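Local coordinates for alpha-rhamnosidase (Dictyoglomus thermophilum, PDB 6I60), which probably hydrolyses terminal, non-reducing alpha-L-rhamnose residues of alpha-L-rhamnosides, releasing rhamnose from compounds such as natural flavonoids, at residues 150-155 with 323-328; 177-182 with 287-292; 145-150 with 281-286; 171-176 with 249-254. One frame throughout, in Å; residues are numbered along the deposited sequence.

Contact 1: 150-155 with 323-328; sequences ITKKEH and TWENAI
Lys-152 comes over one face of the Glu-325 carboxylate, its NZ 2.9 Å from Glu-325 OE2 and 68° out of the carboxylate plane, so the salt bridge is made from above rather than edge-on. The glutamate reaches this far because its CG sits between its own N and carbonyl carbon (chi1 51°) and the chain runs out straight beyond it. Lys-152 starts away from 323-328, but bends near its end and crosses the acid at about a right angle; the same lysine makes a cation-pi contact with Tyr-291. Beside this charged pair, strand 150-151 is joined to strand 325-329 by an antiparallel bridge in which Thr-151 and Ile-328 form a hydrogen-bonded pair. Strand 325-329 is in turn a neighbour of strand 288-298 in the beta-rich rhamnosidase N-terminal domain. Ile-328 N meets Thr-151 O at 2.7 Å in an almost straight bond (176°), whereas the return bond from Thr-151 N to Ile-328 O, 2.8 Å, is clearly bent. Ile-328 O also takes a CA-H contact from Ile-150. On the inner side, Ile-150 CB packs 4.0 Å from Ala-327 CB, and both side chains also touch Phe-179. Toward the solvent, Ile-328 CD1 lies 3.8 Å from Lys-153 CB, laying the branched chain alongside the base of this exposed lysine.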
loop_
_atom_site.group_PDB
_atom_site.type_symbol
_atom_site.label_atom_id
_atom_site.label_comp_id
_atom_site.label_asym_id
_atom_site.label_seq_id
_atom_site.Cartn_x
_atom_site.Cartn_y
_atom_site.Cartn_z
ATOM N N ILE A 150 -11.097 9.308 27.765
ATOM C CA ILE A 150 -12.329 9.008 28.480
ATOM C C ILE A 150 -12.783 7.598 28.124
ATOM O O ILE A 150 -12.446 7.055 27.068
ATOM C CB ILE A 150 -13.440 10.031 28.171
ATOM C CG1 ILE A 150 -13.600 10.193 26.661
ATOM C CG2 ILE A 150 -13.120 11.368 28.811
ATOM C CD1 ILE A 150 -14.881 10.870 26.259
ATOM N N THR A 151 -13.554 6.998 29.032
ATOM C CA THR A 151 -14.022 5.626 28.865
ATOM C C THR A 151 -15.243 5.391 29.737
ATOM O O THR A 151 -15.514 6.138 30.680
ATOM C CB THR A 151 -12.940 4.603 29.233
ATOM O OG1 THR A 151 -11.655 5.098 28.853
ATOM C CG2 THR A 151 -13.177 3.291 28.526
ATOM N N LYS A 152 -15.978 4.332 29.405
ATOM C CA LYS A 152 -16.937 3.765 30.335
ATOM C C LYS A 152 -16.202 3.038 31.458
ATOM O O LYS A 152 -15.017 2.712 31.355
ATOM C CB LYS A 152 -17.880 2.798 29.620
ATOM C CG LYS A 152 -18.991 3.475 28.850
ATOM C CD LYS A 152 -19.885 2.468 28.148
ATOM C CE LYS A 152 -20.466 1.463 29.126
ATOM N NZ LYS A 152 -21.795 1.900 29.635
ATOM N N LYS A 153 -16.927 2.783 32.543
ATOM C CA LYS A 153 -16.371 2.073 33.687
ATOM C C LYS A 153 -16.775 0.606 33.730
ATOM O O LYS A 153 -15.970 -0.236 34.144
ATOM C CB LYS A 153 -16.794 2.770 34.987
ATOM C CG LYS A 153 -16.605 1.952 36.258
ATOM C CD LYS A 153 -17.123 2.699 37.484
ATOM C CE LYS A 153 -18.310 3.591 37.142
ATOM N NZ LYS A 153 -18.738 4.427 38.297
ATOM N N GLU A 154 -17.992 0.274 33.288
ATOM C CA GLU A 154 -18.453 -1.111 33.327
ATOM C C GLU A 154 -17.735 -1.960 32.282
ATOM O O GLU A 154 -17.046 -2.929 32.620
ATOM C CB GLU A 154 -19.973 -1.161 33.130
ATOM C CG GLU A 154 -20.506 -2.443 32.490
ATOM C CD GLU A 154 -20.670 -3.581 33.483
ATOM O OE1 GLU A 154 -20.491 -4.752 33.084
ATOM O OE2 GLU A 154 -20.981 -3.303 34.660
ATOM N N HIS A 155 -17.885 -1.602 31.004
ATOM C CA HIS A 155 -17.275 -2.322 29.888
ATOM C C HIS A 155 -17.673 -3.794 29.850
ATOM O O HIS A 155 -16.974 -4.645 30.410
ATOM C CB HIS A 155 -15.750 -2.198 29.934
ATOM C CG HIS A 155 -15.195 -1.232 28.936
ATOM N ND1 HIS A 155 -15.516 -1.283 27.596
ATOM C CD2 HIS A 155 -14.350 -0.184 29.083
ATOM C CE1 HIS A 155 -14.889 -0.311 26.960
ATOM N NE2 HIS A 155 -14.175 0.370 27.837
ATOM N N THR A 323 -29.953 10.776 32.190
ATOM C CA THR A 323 -30.162 9.328 32.313
ATOM C C THR A 323 -28.990 8.454 31.858
ATOM O O THR A 323 -29.100 7.224 31.859
ATOM C CB THR A 323 -31.440 8.892 31.569
ATOM O OG1 THR A 323 -31.634 7.482 31.748
ATOM C CG2 THR A 323 -31.378 9.184 30.071
ATOM N N TRP A 324 -27.867 9.065 31.489
ATOM C CA TRP A 324 -26.671 8.358 31.062
ATOM C C TRP A 324 -25.618 8.435 32.158
ATOM O O TRP A 324 -25.548 9.414 32.907
ATOM C CB TRP A 324 -26.096 8.951 29.768
ATOM C CG TRP A 324 -26.936 8.751 28.535
ATOM C CD1 TRP A 324 -28.245 8.364 28.482
ATOM C CD2 TRP A 324 -26.518 8.938 27.175
ATOM N NE1 TRP A 324 -28.665 8.297 27.175
ATOM C CE2 TRP A 324 -27.625 8.644 26.354
ATOM C CE3 TRP A 324 -25.315 9.323 26.573
ATOM C CZ2 TRP A 324 -27.565 8.724 24.963
ATOM C CZ3 TRP A 324 -25.258 9.401 25.191
ATOM C CH2 TRP A 324 -26.375 9.104 24.403
ATOM N N GLU A 325 -24.795 7.395 32.247
ATOM C CA GLU A 325 -23.664 7.419 33.161
ATOM C C GLU A 325 -22.557 8.300 32.598
ATOM O O GLU A 325 -22.419 8.463 31.383
ATOM C CB GLU A 325 -23.138 6.004 33.412
ATOM C CG GLU A 325 -22.865 5.199 32.150
ATOM C CD GLU A 325 -21.783 4.151 32.346
ATOM O OE1 GLU A 325 -20.615 4.533 32.572
ATOM O OE2 GLU A 325 -22.098 2.942 32.273
ATOM N N ASN A 326 -21.770 8.881 33.496
ATOM C CA ASN A 326 -20.678 9.747 33.084
ATOM C C ASN A 326 -19.443 8.924 32.734
ATOM O O ASN A 326 -19.231 7.828 33.260
ATOM C CB ASN A 326 -20.343 10.753 34.187
ATOM C CG ASN A 326 -21.367 11.872 34.291
ATOM O OD1 ASN A 326 -22.554 11.626 34.514
ATOM N ND2 ASN A 326 -20.910 13.108 34.134
ATOM N N ALA A 327 -18.630 9.462 31.830
ATOM C CA ALA A 327 -17.388 8.806 31.459
ATOM C C ALA A 327 -16.341 8.983 32.555
ATOM O O ALA A 327 -16.405 9.905 33.372
ATOM C CB ALA A 327 -16.860 9.357 30.133
ATOM N N ILE A 328 -15.365 8.076 32.564
ATOM C CA ILE A 328 -14.272 8.109 33.524
ATOM C C ILE A 328 -12.959 8.277 32.767
ATOM O O ILE A 328 -12.889 8.113 31.549
ATOM C CB ILE A 328 -14.237 6.850 34.414
ATOM C CG1 ILE A 328 -13.586 5.685 33.670
ATOM C CG2 ILE A 328 -15.639 6.477 34.867
ATOM C CD1 ILE A 328 -13.399 4.453 34.524
#

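Contact 2: 177-182 with 287-292; sequences PMFRKS and WKTTYG
Lys-181 crosses the indole of Trp-287 at about a right angle, where strand 177-182 runs antiparallel to strand 288-291 in the beta-rich N-terminal part of the enzyme, strand 171-184 also pairing with 242-250 and 288-298 with 325-329. Lys-181 CB stands 3.5 Å from the centroid of the Trp-287 five-membered ring, 11° off the normal, a CH-pi contact. With CG anti to the backbone N (chi1 166°) and a bend at the next bond, the lysine chain carries CD over Trp-287 CD1. The indole edge is met in plane by Phe-179, CB to Trp-287 CE3 3.8 Å, while Trp-287 NE1 bonds to Val-282 O. With an alanine at Trp-287, Lys-181 would probably lose the surface beneath its methylenes and Val-282 O its indole donor. Phe-179 and Thr-289, a non-hydrogen-bonded pair, lie side by side and point the same way, with Thr-289 OG1 over the rim of one phenyl face. Thr-289 OG1 donates to Met-178 O at 2.8 Å; Thr-290 N reaches the same oxygen from the opposite face of its carbonyl plane. The other side of the sheet bears Met-178, Thr-290, Arg-180 and Lys-288, whose NZ bonds to Trp-324 O. There Met-178 SD lies 3.6 Å from Gly-292 CA.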
loop_
_atom_site.group_PDB
_atom_site.type_symbol
_atom_site.label_atom_id
_atom_site.label_comp_id
_atom_site.label_asym_id
_atom_site.label_seq_id
_atom_site.Cartn_x
_atom_site.Cartn_y
_atom_site.Cartn_z
ATOM N N PRO A 177 -19.173 1.281 22.929
ATOM C CA PRO A 177 -19.662 2.413 23.718
ATOM C C PRO A 177 -19.831 3.665 22.875
ATOM O O PRO A 177 -19.088 3.914 21.923
ATOM C CB PRO A 177 -18.564 2.606 24.771
ATOM C CG PRO A 177 -17.326 2.129 24.101
ATOM C CD PRO A 177 -17.738 1.023 23.155
ATOM N N MET A 178 -20.836 4.455 23.241
ATOM C CA MET A 178 -21.095 5.745 22.621
ATOM C C MET A 178 -20.822 6.851 23.630
ATOM O O MET A 178 -21.082 6.690 24.825
ATOM C CB MET A 178 -22.538 5.837 22.117
ATOM C CG MET A 178 -22.995 4.629 21.317
ATOM S SD MET A 178 -24.786 4.554 21.130
ATOM C CE MET A 178 -24.944 4.524 19.346
ATOM N N PHE A 179 -20.293 7.972 23.145
ATOM C CA PHE A 179 -19.937 9.099 23.998
ATOM C C PHE A 179 -20.575 10.364 23.451
ATOM O O PHE A 179 -20.518 10.620 22.243
ATOM C CB PHE A 179 -18.418 9.261 24.092
ATOM C CG PHE A 179 -17.733 8.124 24.792
ATOM C CD1 PHE A 179 -17.304 7.015 24.084
ATOM C CD2 PHE A 179 -17.525 8.160 26.161
ATOM C CE1 PHE A 179 -16.676 5.966 24.727
ATOM C CE2 PHE A 179 -16.899 7.113 26.808
ATOM C CZ PHE A 179 -16.473 6.014 26.090
ATOM N N ARG A 180 -21.174 11.152 24.340
ATOM C CA ARG A 180 -21.916 12.344 23.959
ATOM C C ARG A 180 -21.530 13.510 24.855
ATOM O O ARG A 180 -21.355 13.343 26.067
ATOM C CB ARG A 180 -23.427 12.104 24.046
ATOM C CG ARG A 180 -24.250 13.345 23.785
ATOM C CD ARG A 180 -25.710 13.159 24.161
ATOM N NE ARG A 180 -26.616 13.768 23.188
ATOM C CZ ARG A 180 -26.672 15.068 22.904
ATOM N NH1 ARG A 180 -25.882 15.937 23.523
ATOM N NH2 ARG A 180 -27.536 15.504 21.999
ATOM N N LYS A 181 -21.399 14.690 24.250
ATOM C CA LYS A 181 -21.128 15.921 24.979
ATOM C C LYS A 181 -21.809 17.069 24.249
ATOM O O LYS A 181 -21.791 17.126 23.017
ATOM C CB LYS A 181 -19.621 16.178 25.111
ATOM C CG LYS A 181 -19.255 17.590 25.549
ATOM C CD LYS A 181 -19.178 17.696 27.064
ATOM C CE LYS A 181 -19.253 19.143 27.524
ATOM N NZ LYS A 181 -20.659 19.577 27.758
ATOM N N SER A 182 -22.416 17.973 25.011
ATOM C CA SER A 182 -23.136 19.109 24.457
ATOM C C SER A 182 -22.384 20.400 24.750
ATOM O O SER A 182 -21.814 20.566 25.834
ATOM C CB SER A 182 -24.556 19.183 25.025
ATOM O OG SER A 182 -24.587 18.729 26.368
ATOM N N TRP A 287 -18.648 14.207 30.011
ATOM C CA TRP A 287 -19.229 13.491 28.887
ATOM C C TRP A 287 -20.150 12.382 29.375
ATOM O O TRP A 287 -19.860 11.702 30.364
ATOM C CB TRP A 287 -18.133 12.890 28.010
ATOM C CG TRP A 287 -17.405 13.884 27.169
ATOM C CD1 TRP A 287 -16.871 15.070 27.576
ATOM C CD2 TRP A 287 -17.120 13.774 25.771
ATOM N NE1 TRP A 287 -16.274 15.708 26.517
ATOM C CE2 TRP A 287 -16.412 14.932 25.397
ATOM C CE3 TRP A 287 -17.398 12.808 24.798
ATOM C CZ2 TRP A 287 -15.978 15.151 24.094
ATOM C CZ3 TRP A 287 -16.963 13.026 23.508
ATOM C CH2 TRP A 287 -16.262 14.188 23.166
ATOM N N LYS A 288 -21.256 12.197 28.669
ATOM C CA LYS A 288 -22.155 11.088 28.945
ATOM C C LYS A 288 -21.814 9.906 28.045
ATOM O O LYS A 288 -21.159 10.050 27.010
ATOM C CB LYS A 288 -23.609 11.512 28.749
ATOM C CG LYS A 288 -24.119 12.464 29.818
ATOM C CD LYS A 288 -23.754 11.982 31.214
ATOM C CE LYS A 288 -24.665 12.597 32.265
ATOM N NZ LYS A 288 -25.966 11.878 32.367
ATOM N N THR A 289 -22.264 8.724 28.456
ATOM C CA THR A 289 -21.919 7.511 27.729
ATOM C C THR A 289 -22.972 6.443 27.985
ATOM O O THR A 289 -23.645 6.450 29.019
ATOM C CB THR A 289 -20.528 7.001 28.127
ATOM O OG1 THR A 289 -20.174 5.886 27.302
ATOM C CG2 THR A 289 -20.507 6.585 29.590
ATOM N N THR A 290 -23.101 5.527 27.027
ATOM C CA THR A 290 -24.101 4.467 27.088
ATOM C C THR A 290 -23.757 3.409 26.048
ATOM O O THR A 290 -22.855 3.585 25.224
ATOM C CB THR A 290 -25.510 5.007 26.839
ATOM O OG1 THR A 290 -26.405 3.913 26.602
ATOM C CG2 THR A 290 -25.510 5.909 25.625
ATOM N N TYR A 291 -24.496 2.304 26.097
ATOM C CA TYR A 291 -24.419 1.256 25.089
ATOM C C TYR A 291 -25.573 1.419 24.109
ATOM O O TYR A 291 -26.684 1.786 24.500
ATOM C CB TYR A 291 -24.464 -0.133 25.729
ATOM C CG TYR A 291 -23.118 -0.631 26.207
ATOM C CD1 TYR A 291 -21.944 -0.218 25.591
ATOM C CD2 TYR A 291 -23.021 -1.512 27.277
ATOM C CE1 TYR A 291 -20.711 -0.669 26.026
ATOM C CE2 TYR A 291 -21.793 -1.969 27.719
ATOM C CZ TYR A 291 -20.643 -1.546 27.089
ATOM O OH TYR A 291 -19.421 -2.000 27.527
ATOM N N GLY A 292 -25.303 1.150 22.835
ATOM C CA GLY A 292 -26.289 1.354 21.803
ATOM C C GLY A 292 -26.704 0.078 21.104
ATOM O O GLY A 292 -26.793 -0.997 21.706
#

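Contact 3: 145-150 with 281-286; sequences WKAKWI and IVSDES
Ser-283 OG donates to Lys-148 O at 2.6 Å, the shortest polar bond between the two segments, and makes a weak second bond to Ile-267 O. The hydroxyl is set between the serine's own N and carbonyl carbon (chi1 45°), which turns it toward 145-150. The same two residues are joined again by Lys-148 N, which donates to Ser-283 O at 3.2 Å in a nearly straight bond (163°) lying in the carbonyl plane. Segment 145-150 is thus docked on the end of strand 278-282, an edge strand of its five-stranded sheet, along the connection that leads from strand 133-137 to strand 150-151. Apolar groups flank the polar pair. On one side Ala-147 CB meets Val-282 CB at 3.6 Å; on the other, Ile-150 lays CD1 against Ser-283 CB, 3.9 Å away, and CG2 over the backbone of Asp-284. Just past the strand the chain is turned by Asp-284, whose OD1 accepts from Ser-286 N at 2.6 Å in an Asx turn and from Ser-286 OG through its syn lone pair. Lys-148 NZ curls back to Lys-146 O within its own segment, and both lysines are exposed. Since a side-chain hydroxyl meets Lys-148 O, one of the two hydrogen bonds probably depends on a hydroxyl at this position, whereas the other is main chain to main chain, with small apolar contacts closing round them and the charges kept at the surface.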
loop_
_atom_site.group_PDB
_atom_site.type_symbol
_atom_site.label_atom_id
_atom_site.label_comp_id
_atom_site.label_asym_id
_atom_site.label_seq_id
_atom_site.Cartn_x
_atom_site.Cartn_y
_atom_site.Cartn_z
ATOM N N TRP A 145 -2.226 18.713 24.745
ATOM C CA TRP A 145 -3.494 18.231 24.210
ATOM C C TRP A 145 -4.690 18.636 25.063
ATOM O O TRP A 145 -5.815 18.642 24.551
ATOM C CB TRP A 145 -3.453 16.710 24.058
ATOM C CG TRP A 145 -3.236 16.267 22.644
ATOM C CD1 TRP A 145 -2.072 16.335 21.935
ATOM C CD2 TRP A 145 -4.210 15.697 21.761
ATOM N NE1 TRP A 145 -2.259 15.840 20.667
ATOM C CE2 TRP A 145 -3.564 15.441 20.535
ATOM C CE3 TRP A 145 -5.566 15.376 21.889
ATOM C CZ2 TRP A 145 -4.226 14.880 19.445
ATOM C CZ3 TRP A 145 -6.220 14.819 20.805
ATOM C CH2 TRP A 145 -5.550 14.577 19.599
ATOM N N LYS A 146 -4.481 18.952 26.343
ATOM C CA LYS A 146 -5.544 19.410 27.239
ATOM C C LYS A 146 -6.659 18.379 27.399
ATOM O O LYS A 146 -7.070 18.076 28.523
ATOM C CB LYS A 146 -6.121 20.745 26.753
ATOM C CG LYS A 146 -5.324 21.956 27.215
ATOM C CD LYS A 146 -6.004 23.265 26.845
ATOM C CE LYS A 146 -5.170 24.456 27.299
ATOM N NZ LYS A 146 -5.623 25.743 26.700
ATOM N N ALA A 147 -7.164 17.852 26.285
ATOM C CA ALA A 147 -8.149 16.781 26.334
ATOM C C ALA A 147 -7.540 15.522 26.941
ATOM O O ALA A 147 -6.356 15.225 26.761
ATOM C CB ALA A 147 -8.681 16.481 24.933
ATOM N N LYS A 148 -8.366 14.777 27.667
ATOM C CA LYS A 148 -7.941 13.556 28.327
ATOM C C LYS A 148 -8.700 12.366 27.755
ATOM O O LYS A 148 -9.753 12.515 27.129
ATOM C CB LYS A 148 -8.153 13.641 29.847
ATOM C CG LYS A 148 -7.928 15.033 30.431
ATOM C CD LYS A 148 -6.816 15.032 31.474
ATOM C CE LYS A 148 -6.553 16.435 32.011
ATOM N NZ LYS A 148 -5.659 17.224 31.114
ATOM N N TRP A 149 -8.146 11.177 27.974
ATOM C CA TRP A 149 -8.766 9.947 27.503
ATOM C C TRP A 149 -9.953 9.587 28.389
ATOM O O TRP A 149 -9.836 9.560 29.618
ATOM C CB TRP A 149 -7.744 8.811 27.485
ATOM C CG TRP A 149 -6.674 8.963 26.441
ATOM C CD1 TRP A 149 -5.510 9.668 26.555
ATOM C CD2 TRP A 149 -6.668 8.390 25.128
ATOM N NE1 TRP A 149 -4.781 9.572 25.393
ATOM C CE2 TRP A 149 -5.471 8.794 24.500
ATOM C CE3 TRP A 149 -7.559 7.577 24.419
ATOM C CZ2 TRP A 149 -5.141 8.410 23.200
ATOM C CZ3 TRP A 149 -7.231 7.200 23.128
ATOM C CH2 TRP A 149 -6.032 7.616 22.532
ATOM N N ILE A 150 -11.097 9.308 27.765
ATOM C CA ILE A 150 -12.329 9.008 28.480
ATOM C C ILE A 150 -12.783 7.598 28.124
ATOM O O ILE A 150 -12.446 7.055 27.068
ATOM C CB ILE A 150 -13.440 10.031 28.171
ATOM C CG1 ILE A 150 -13.600 10.193 26.661
ATOM C CG2 ILE A 150 -13.120 11.368 28.811
ATOM C CD1 ILE A 150 -14.881 10.870 26.259
ATOM N N ILE A 281 -13.736 22.466 22.998
ATOM C CA ILE A 281 -14.374 21.483 23.865
ATOM C C ILE A 281 -13.495 20.244 23.898
ATOM O O ILE A 281 -13.165 19.682 22.847
ATOM C CB ILE A 281 -15.792 21.139 23.378
ATOM C CG1 ILE A 281 -16.580 22.416 23.078
ATOM C CG2 ILE A 281 -16.514 20.271 24.403
ATOM C CD1 ILE A 281 -16.680 22.742 21.601
ATOM N N VAL A 282 -13.116 19.819 25.098
ATOM C CA VAL A 282 -12.223 18.687 25.276
ATOM C C VAL A 282 -12.984 17.550 25.951
ATOM O O VAL A 282 -14.069 17.735 26.502
ATOM C CB VAL A 282 -10.964 19.067 26.079
ATOM C CG1 VAL A 282 -10.219 20.196 25.387
ATOM C CG2 VAL A 282 -11.340 19.454 27.498
ATOM N N SER A 283 -12.396 16.357 25.901
ATOM C CA SER A 283 -13.001 15.169 26.483
ATOM C C SER A 283 -12.639 15.076 27.961
ATOM O O SER A 283 -11.461 15.159 28.326
ATOM C CB SER A 283 -12.543 13.912 25.740
ATOM O OG SER A 283 -11.146 13.930 25.507
ATOM N N ASP A 284 -13.653 14.906 28.803
ATOM C CA ASP A 284 -13.457 14.833 30.246
ATOM C C ASP A 284 -14.631 14.058 30.845
ATOM O O ASP A 284 -15.374 13.385 30.123
ATOM C CB ASP A 284 -13.307 16.244 30.839
ATOM C CG ASP A 284 -14.502 17.128 30.543
ATOM O OD1 ASP A 284 -15.637 16.717 30.862
ATOM O OD2 ASP A 284 -14.308 18.233 29.991
ATOM N N GLU A 285 -14.801 14.158 32.165
ATOM C CA GLU A 285 -15.858 13.428 32.852
ATOM C C GLU A 285 -17.236 14.046 32.664
ATOM O O GLU A 285 -18.234 13.407 33.013
ATOM C CB GLU A 285 -15.548 13.331 34.346
ATOM C CG GLU A 285 -14.325 12.498 34.675
ATOM C CD GLU A 285 -13.428 13.173 35.690
ATOM O OE1 GLU A 285 -13.583 12.898 36.898
ATOM O OE2 GLU A 285 -12.563 13.974 35.276
ATOM N N SER A 286 -17.321 15.265 32.132
ATOM C CA SER A 286 -18.622 15.848 31.830
ATOM C C SER A 286 -19.309 15.166 30.654
ATOM O O SER A 286 -20.452 15.517 30.337
ATOM C CB SER A 286 -18.475 17.346 31.553
ATOM O OG SER A 286 -18.004 17.581 30.236
#

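Contact 4: 171-176 with 249-254; sequences YTIAYA and LGNGRY
Asn-251 reaches across to the backbone of Ala-174 from the first position of a type II' beta turn, Asn-251 to Tyr-254, which follows strand 242-250; this strand is an antiparallel neighbour of strand 171-184. The turn places Gly-252 at positive phi and is closed by Tyr-254 N bonding to Asn-251 O. Hydrogen bonding between the segments rests on the asparagine: ND2 of Asn-251 donates to Ala-174 O at 3.0 Å with an N-H...O angle of 163°. The oxygen lies almost in the Asn-251 amide plane, but the donor stands 37° above the carbonyl plane and not on a lone pair. Asn-251 CG lies anti to its carbonyl carbon (chi1 -51°), which directs the amide toward 171-176. Asn-251 N is held by Asn-297 OD1. An alanine at Asn-251 is likely to leave Ala-174 O without this donor and open a gap beside Ile-173. Weaker polar contact comes from Ala-176, whose CA-H points to Leu-249 O, 3.3 Å away from CA. Further along the turn, Arg-253 makes weak bonds to Glu-502 O and Arg-503 O, carrying the turn to the region of the six-hairpin glycosidase domain. Nonpolar side-chain packing completes the contact. Ala-174 CB sits 3.9 Å from Asn-251 OD1, and Ile-173, crossing the asparagine at about a right angle, brings CG2 to 3.4 Å from Asn-251 ND2.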
loop_
_atom_site.group_PDB
_atom_site.type_symbol
_atom_site.label_atom_id
_atom_site.label_comp_id
_atom_site.label_asym_id
_atom_site.label_seq_id
_atom_site.Cartn_x
_atom_site.Cartn_y
_atom_site.Cartn_z
ATOM N N TYR A 171 -9.979 -14.437 21.953
ATOM C CA TYR A 171 -10.526 -13.186 21.437
ATOM C C TYR A 171 -11.444 -12.577 22.489
ATOM O O TYR A 171 -12.518 -13.117 22.769
ATOM C CB TYR A 171 -11.274 -13.414 20.121
ATOM C CG TYR A 171 -10.465 -14.164 19.085
ATOM C CD1 TYR A 171 -9.680 -13.485 18.162
ATOM C CD2 TYR A 171 -10.484 -15.551 19.033
ATOM C CE1 TYR A 171 -8.936 -14.168 17.215
ATOM C CE2 TYR A 171 -9.744 -16.242 18.091
ATOM C CZ TYR A 171 -8.974 -15.547 17.184
ATOM O OH TYR A 171 -8.238 -16.233 16.245
ATOM N N THR A 172 -11.017 -11.458 23.070
ATOM C CA THR A 172 -11.821 -10.703 24.025
ATOM C C THR A 172 -12.499 -9.568 23.267
ATOM O O THR A 172 -11.851 -8.583 22.900
ATOM C CB THR A 172 -10.961 -10.165 25.167
ATOM O OG1 THR A 172 -9.919 -11.102 25.470
ATOM C CG2 THR A 172 -11.806 -9.941 26.408
ATOM N N ILE A 173 -13.800 -9.708 23.031
ATOM C CA ILE A 173 -14.568 -8.757 22.233
ATOM C C ILE A 173 -15.419 -7.928 23.184
ATOM O O ILE A 173 -16.362 -8.442 23.798
ATOM C CB ILE A 173 -15.438 -9.464 21.185
ATOM C CG1 ILE A 173 -14.561 -10.177 20.152
ATOM C CG2 ILE A 173 -16.365 -8.467 20.506
ATOM C CD1 ILE A 173 -14.947 -11.622 19.917
ATOM N N ALA A 174 -15.091 -6.643 23.305
ATOM C CA ALA A 174 -15.888 -5.714 24.088
ATOM C C ALA A 174 -17.073 -5.215 23.264
ATOM O O ALA A 174 -17.224 -5.532 22.081
ATOM C CB ALA A 174 -15.027 -4.551 24.573
ATOM N N TYR A 175 -17.927 -4.419 23.896
ATOM C CA TYR A 175 -19.094 -3.867 23.229
ATOM C C TYR A 175 -18.707 -2.575 22.511
ATOM O O TYR A 175 -17.527 -2.246 22.366
ATOM C CB TYR A 175 -20.221 -3.641 24.234
ATOM C CG TYR A 175 -21.094 -4.851 24.476
ATOM C CD1 TYR A 175 -20.541 -6.118 24.614
ATOM C CD2 TYR A 175 -22.473 -4.724 24.575
ATOM C CE1 TYR A 175 -21.337 -7.223 24.839
ATOM C CE2 TYR A 175 -23.277 -5.823 24.800
ATOM C CZ TYR A 175 -22.705 -7.070 24.932
ATOM O OH TYR A 175 -23.505 -8.165 25.157
ATOM N N ALA A 176 -19.706 -1.823 22.053
ATOM C CA ALA A 176 -19.472 -0.572 21.339
ATOM C C ALA A 176 -20.008 0.595 22.156
ATOM O O ALA A 176 -21.210 0.893 22.094
ATOM C CB ALA A 176 -20.129 -0.607 19.956
ATOM N N LEU A 249 -17.372 3.831 19.716
ATOM C CA LEU A 249 -16.075 3.170 19.712
ATOM C C LEU A 249 -16.200 1.713 19.291
ATOM O O LEU A 249 -17.115 1.005 19.721
ATOM C CB LEU A 249 -15.425 3.246 21.095
ATOM C CG LEU A 249 -14.894 4.613 21.524
ATOM C CD1 LEU A 249 -14.105 4.483 22.811
ATOM C CD2 LEU A 249 -14.041 5.234 20.427
ATOM N N GLY A 250 -15.268 1.271 18.448
ATOM C CA GLY A 250 -15.164 -0.125 18.073
ATOM C C GLY A 250 -13.877 -0.740 18.584
ATOM O O GLY A 250 -12.945 -0.017 18.949
ATOM N N ASN A 251 -13.807 -2.072 18.622
ATOM C CA ASN A 251 -12.618 -2.738 19.146
ATOM C C ASN A 251 -11.465 -2.683 18.150
ATOM O O ASN A 251 -10.424 -2.073 18.418
ATOM C CB ASN A 251 -12.941 -4.192 19.506
ATOM C CG ASN A 251 -14.161 -4.317 20.394
ATOM O OD1 ASN A 251 -14.720 -3.322 20.854
ATOM N ND2 ASN A 251 -14.586 -5.548 20.634
ATOM N N GLY A 252 -11.634 -3.322 16.994
ATOM C CA GLY A 252 -10.588 -3.358 15.993
ATOM C C GLY A 252 -9.385 -4.157 16.446
ATOM O O GLY A 252 -9.501 -5.346 16.758
ATOM N N ARG A 253 -8.222 -3.511 16.489
ATOM C CA ARG A 253 -6.998 -4.152 16.940
ATOM C C ARG A 253 -6.635 -3.805 18.377
ATOM O O ARG A 253 -5.748 -4.448 18.948
ATOM C CB ARG A 253 -5.837 -3.779 16.011
ATOM C CG ARG A 253 -5.867 -4.511 14.681
ATOM C CD ARG A 253 -4.779 -5.562 14.626
ATOM N NE ARG A 253 -4.723 -6.250 13.339
ATOM C CZ ARG A 253 -5.370 -7.378 13.066
ATOM N NH1 ARG A 253 -6.128 -7.952 13.990
ATOM N NH2 ARG A 253 -5.257 -7.936 11.869
ATOM N N TYR A 254 -7.296 -2.812 18.973
ATOM C CA TYR A 254 -7.080 -2.456 20.376
ATOM C C TYR A 254 -7.873 -3.433 21.238
ATOM O O TYR A 254 -8.941 -3.126 21.774
ATOM C CB TYR A 254 -7.488 -1.011 20.635
ATOM C CG TYR A 254 -6.853 -0.393 21.863
ATOM C CD1 TYR A 254 -5.529 0.025 21.848
ATOM C CD2 TYR A 254 -7.583 -0.217 23.033
ATOM C CE1 TYR A 254 -4.945 0.593 22.967
ATOM C CE2 TYR A 254 -7.008 0.350 24.158
ATOM C CZ TYR A 254 -5.688 0.755 24.118
ATOM O OH TYR A 254 -5.106 1.321 25.229
#

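Contacts 2 and 4 are largely buried and share strand 171-184, which pairs with strand 288-298 on one side and strand 242-250 on the other. Contacts 1 and 3 lie nearer the surface, share Ile-150, and fasten the chain before, within and just after strand 150-151. Their chemistry follows: regular strand pairing and aromatic packing in contact 2, one side-chain amide in contact 4, a salt bridge beside a single beta bridge in contact 1, and a serine hydroxyl in contact 3. Contact 2 joins the others, since Glu-325 O bonds to Thr-289 N, Ile-150 CD1 packs on Trp-287 and Phe-179, and Pro-177 O bonds to Leu-249 N. Contacts 3 and 4, with centres about 21 Å apart, do not touch.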